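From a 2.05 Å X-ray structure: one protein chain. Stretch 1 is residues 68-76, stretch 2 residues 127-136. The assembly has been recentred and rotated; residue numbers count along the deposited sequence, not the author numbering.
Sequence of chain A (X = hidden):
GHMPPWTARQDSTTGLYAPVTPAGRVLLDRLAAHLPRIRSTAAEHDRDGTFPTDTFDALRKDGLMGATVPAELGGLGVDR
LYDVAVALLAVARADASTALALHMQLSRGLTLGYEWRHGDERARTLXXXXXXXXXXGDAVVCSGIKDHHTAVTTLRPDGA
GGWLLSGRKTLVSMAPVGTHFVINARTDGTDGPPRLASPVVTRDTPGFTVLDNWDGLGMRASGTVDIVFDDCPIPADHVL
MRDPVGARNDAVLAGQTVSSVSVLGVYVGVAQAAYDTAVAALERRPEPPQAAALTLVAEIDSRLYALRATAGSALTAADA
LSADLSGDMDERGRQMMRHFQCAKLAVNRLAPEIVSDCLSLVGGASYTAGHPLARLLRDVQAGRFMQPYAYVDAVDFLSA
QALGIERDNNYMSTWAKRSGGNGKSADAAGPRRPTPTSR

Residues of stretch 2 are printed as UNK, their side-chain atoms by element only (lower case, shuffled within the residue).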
# COMPACT_ATOMS: atom_id res chain seq x y z
N THR A 68 25.46 29.63 -3.52
CA THR A 68 24.81 29.65 -4.83
C THR A 68 24.87 31.04 -5.51
O THR A 68 24.17 31.32 -6.50
CB THR A 68 23.35 29.16 -4.76
OG1 THR A 68 22.66 29.90 -3.74
CG2 THR A 68 23.28 27.66 -4.37
N VAL A 69 25.69 31.93 -4.96
CA VAL A 69 25.97 33.18 -5.65
C VAL A 69 26.99 32.91 -6.76
O VAL A 69 27.95 32.17 -6.55
CB VAL A 69 26.52 34.24 -4.67
CG1 VAL A 69 26.97 35.48 -5.43
CG2 VAL A 69 25.44 34.58 -3.63
N PRO A 70 26.79 33.48 -7.96
CA PRO A 70 27.72 33.32 -9.08
C PRO A 70 29.18 33.60 -8.67
O PRO A 70 29.45 34.52 -7.89
CB PRO A 70 27.24 34.39 -10.05
CG PRO A 70 25.76 34.42 -9.83
CD PRO A 70 25.59 34.24 -8.32
N ALA A 71 30.13 32.80 -9.13
CA ALA A 71 31.52 33.12 -8.84
C ALA A 71 31.91 34.54 -9.31
O ALA A 71 32.70 35.21 -8.64
CB ALA A 71 32.47 32.07 -9.41
N GLU A 72 31.34 35.01 -10.41
CA GLU A 72 31.56 36.39 -10.84
C GLU A 72 31.38 37.35 -9.67
O GLU A 72 32.05 38.38 -9.66
CB GLU A 72 30.56 36.84 -11.92
CG GLU A 72 30.70 36.18 -13.29
CD GLU A 72 29.97 34.84 -13.46
OE1 GLU A 72 29.46 34.62 -14.59
OE2 GLU A 72 29.90 34.01 -12.53
N LEU A 73 30.51 37.06 -8.70
CA LEU A 73 30.23 38.02 -7.65
C LEU A 73 30.94 37.66 -6.36
O LEU A 73 30.69 38.28 -5.33
CB LEU A 73 28.74 38.24 -7.43
CG LEU A 73 28.04 38.74 -8.69
CD1 LEU A 73 26.57 38.92 -8.46
CD2 LEU A 73 28.59 40.10 -9.06
N GLY A 74 31.81 36.66 -6.43
CA GLY A 74 32.54 36.20 -5.26
C GLY A 74 31.95 35.01 -4.53
O GLY A 74 32.45 34.64 -3.47
N GLY A 75 30.88 34.42 -5.07
CA GLY A 75 30.29 33.23 -4.47
C GLY A 75 30.97 31.93 -4.89
O GLY A 75 31.82 31.94 -5.79
N LEU A 76 30.60 30.81 -4.28
CA LEU A 76 31.14 29.53 -4.73
C LEU A 76 30.64 29.17 -6.12
O LEU A 76 31.20 28.27 -6.71
CB LEU A 76 30.71 28.37 -3.85
CG LEU A 76 31.27 28.20 -2.45
CD1 LEU A 76 30.90 26.76 -2.06
CD2 LEU A 76 32.78 28.39 -2.53
N UNK A 127 19.22 42.71 -7.60
CA UNK A 127 19.72 41.34 -7.47
C UNK A 127 21.21 41.33 -7.14
O UNK A 127 21.64 40.61 -6.22
c UNK A 127 19.50 40.57 -8.76
N UNK A 128 21.98 42.13 -7.88
CA UNK A 128 23.43 42.21 -7.66
C UNK A 128 23.80 42.67 -6.24
O UNK A 128 24.68 42.12 -5.56
o UNK A 128 26.12 43.94 -10.68
c UNK A 128 25.64 43.13 -8.45
c UNK A 128 26.48 43.85 -9.49
c UNK A 128 24.14 43.10 -8.69
o UNK A 128 27.57 44.30 -9.09
N UNK A 129 23.09 43.69 -5.78
CA UNK A 129 23.36 44.16 -4.42
C UNK A 129 23.08 43.07 -3.40
O UNK A 129 23.90 42.78 -2.52
c UNK A 129 22.60 45.44 -4.06
c UNK A 129 23.36 47.69 -3.01
c UNK A 129 21.42 48.84 -4.02
n UNK A 129 22.03 48.30 -2.97
n UNK A 129 20.20 49.35 -3.86
n UNK A 129 22.01 48.90 -5.21
c UNK A 129 23.32 46.16 -2.91
N UNK A 130 21.92 42.43 -3.51
CA UNK A 130 21.62 41.37 -2.55
C UNK A 130 22.62 40.20 -2.56
O UNK A 130 23.02 39.68 -1.51
c UNK A 130 19.90 39.74 -1.77
c UNK A 130 19.25 42.07 -2.49
c UNK A 130 20.18 40.88 -2.74
c UNK A 130 17.79 41.82 -2.81
N UNK A 131 22.96 39.75 -3.76
CA UNK A 131 23.87 38.63 -3.99
C UNK A 131 25.26 38.89 -3.39
O UNK A 131 25.78 38.00 -2.69
c UNK A 131 23.96 38.27 -5.48
c UNK A 131 22.63 36.12 -5.86
c UNK A 131 22.75 37.62 -6.19
c UNK A 131 22.89 37.77 -7.72
N UNK A 132 25.85 40.06 -3.60
CA UNK A 132 27.10 40.31 -2.87
C UNK A 132 26.85 40.41 -1.38
O UNK A 132 27.65 39.97 -0.57
c UNK A 132 29.89 42.94 -6.60
c UNK A 132 27.87 41.56 -3.32
n UNK A 132 29.49 42.89 -5.34
n UNK A 132 31.06 42.43 -6.93
c UNK A 132 28.20 43.42 -4.90
c UNK A 132 27.28 42.27 -4.51
n UNK A 132 29.11 43.50 -7.52
N UNK A 133 25.71 40.95 -0.97
CA UNK A 133 25.36 40.76 0.43
C UNK A 133 25.46 39.34 0.97
O UNK A 133 25.98 39.10 2.07
N UNK A 134 24.93 38.39 0.20
CA UNK A 134 24.81 37.01 0.69
C UNK A 134 26.20 36.45 0.91
O UNK A 134 26.47 35.74 1.87
s UNK A 134 21.63 35.83 -1.83
c UNK A 134 21.80 34.13 -1.34
c UNK A 134 22.57 36.65 -0.52
c UNK A 134 23.99 36.14 -0.28
N UNK A 135 27.11 36.78 -0.01
CA UNK A 135 28.47 36.23 0.12
C UNK A 135 29.15 36.78 1.38
O UNK A 135 29.84 36.08 2.13
c UNK A 135 29.31 36.61 -1.12
c UNK A 135 30.75 36.12 -0.95
c UNK A 135 28.67 36.04 -2.40
N UNK A 136 28.92 38.07 1.60
CA UNK A 136 29.64 38.81 2.64
C UNK A 136 29.18 38.33 4.01
O UNK A 136 29.85 38.59 5.01
c UNK A 136 29.35 40.31 2.49

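Position 127 carries a single side-chain carbon, directed sideways to the loop and not touching it. One carbon means alanine. Ala-127 takes no part in the contact; its backbone O accepts the helical hydrogen bond from the N of position 131.

Position 128 has three carbons, the third bearing two oxygens, an unbranched carboxylate chain that can only be glutamate. The chain of Glu-128 is extended, and its CG lies 4.3 Å from Leu-73 CD2, so its aliphatic part borders the leucine.

At 129 three carbons lead to a nitrogen and then to a carbon with two further nitrogens: a guanidinium, hence arginine. Arg-129 points away from the loop and is exposed, as suits a charge on the outer side of a helix.

Position 130 shows four carbons, forked at the first, with one arm two carbons long. That beta-branched pattern is isoleucine; Ile-130 is buried but out of reach of the loop, so it packs elsewhere in the structure.

Position 131 also has four carbons, but the fork comes at the second, which makes it leucine. Leu-131 points toward the loop, where its CD2 lies 3.9 Å from Val-69 CG2 and 4.3 Å from Pro-70 CD, while its CD1 meets Leu-73 CD1 at 3.9 Å. CD2 is the methyl nearer Val-69 and CD1 the one nearer Leu-73, while Pro-70 CD lies close to both.

Position 132 repeats the guanidinium pattern, three carbons, a nitrogen and a carbon with two nitrogens, and is again arginine. Arg-132 leaves the helix sideways, yet its end comes nearer the loop: Leu-73 CD2 sits over one face of the guanidinium, 3.8 Å from NH2. The group also forms a salt bridge to Glu-128 one turn back, although the modelled atoms there are too close for the detail to be trusted.

Position 133 has no side-chain atoms and is glycine. A CB on Gly-133 would point away from the loop and clash with Ile-130 O at 2.8 Å, so the loop is not what excludes it.

At 134 two carbons, a sulfur and a last carbon form an unbranched thioether, methionine. Met-134 points toward the loop, its CB 4.0 Å from Val-69 CG2.

Position 135 has one carbon carrying two more, the short fork of valine. In Val-135, CG2 touches Val-69 CG1 at 3.5 Å and lies 3.8 Å from Gly-75 N, while CG1 lies 3.4 Å from Gly-74 O.

Position 136 has a single carbon, exposed and out of reach of the loop: alanine, Ala-136.

The rule is apolar packing, with no hydrogen bond across the stretches. Positions 131 and 135, one turn apart, receive Val-69, and Leu-73 spreads from Leu-131 to the arginine face. The loop holds its own shape, with Pro-70 O accepting from Leu-73 N at 2.9 Å and from Gly-75 N at 3.2 Å. Gly-74 has a positive phi that calls for glycine, and a CB on Gly-75 would clash with Val-69 O.

Stretch 2 (127-136) AERILRGMVA
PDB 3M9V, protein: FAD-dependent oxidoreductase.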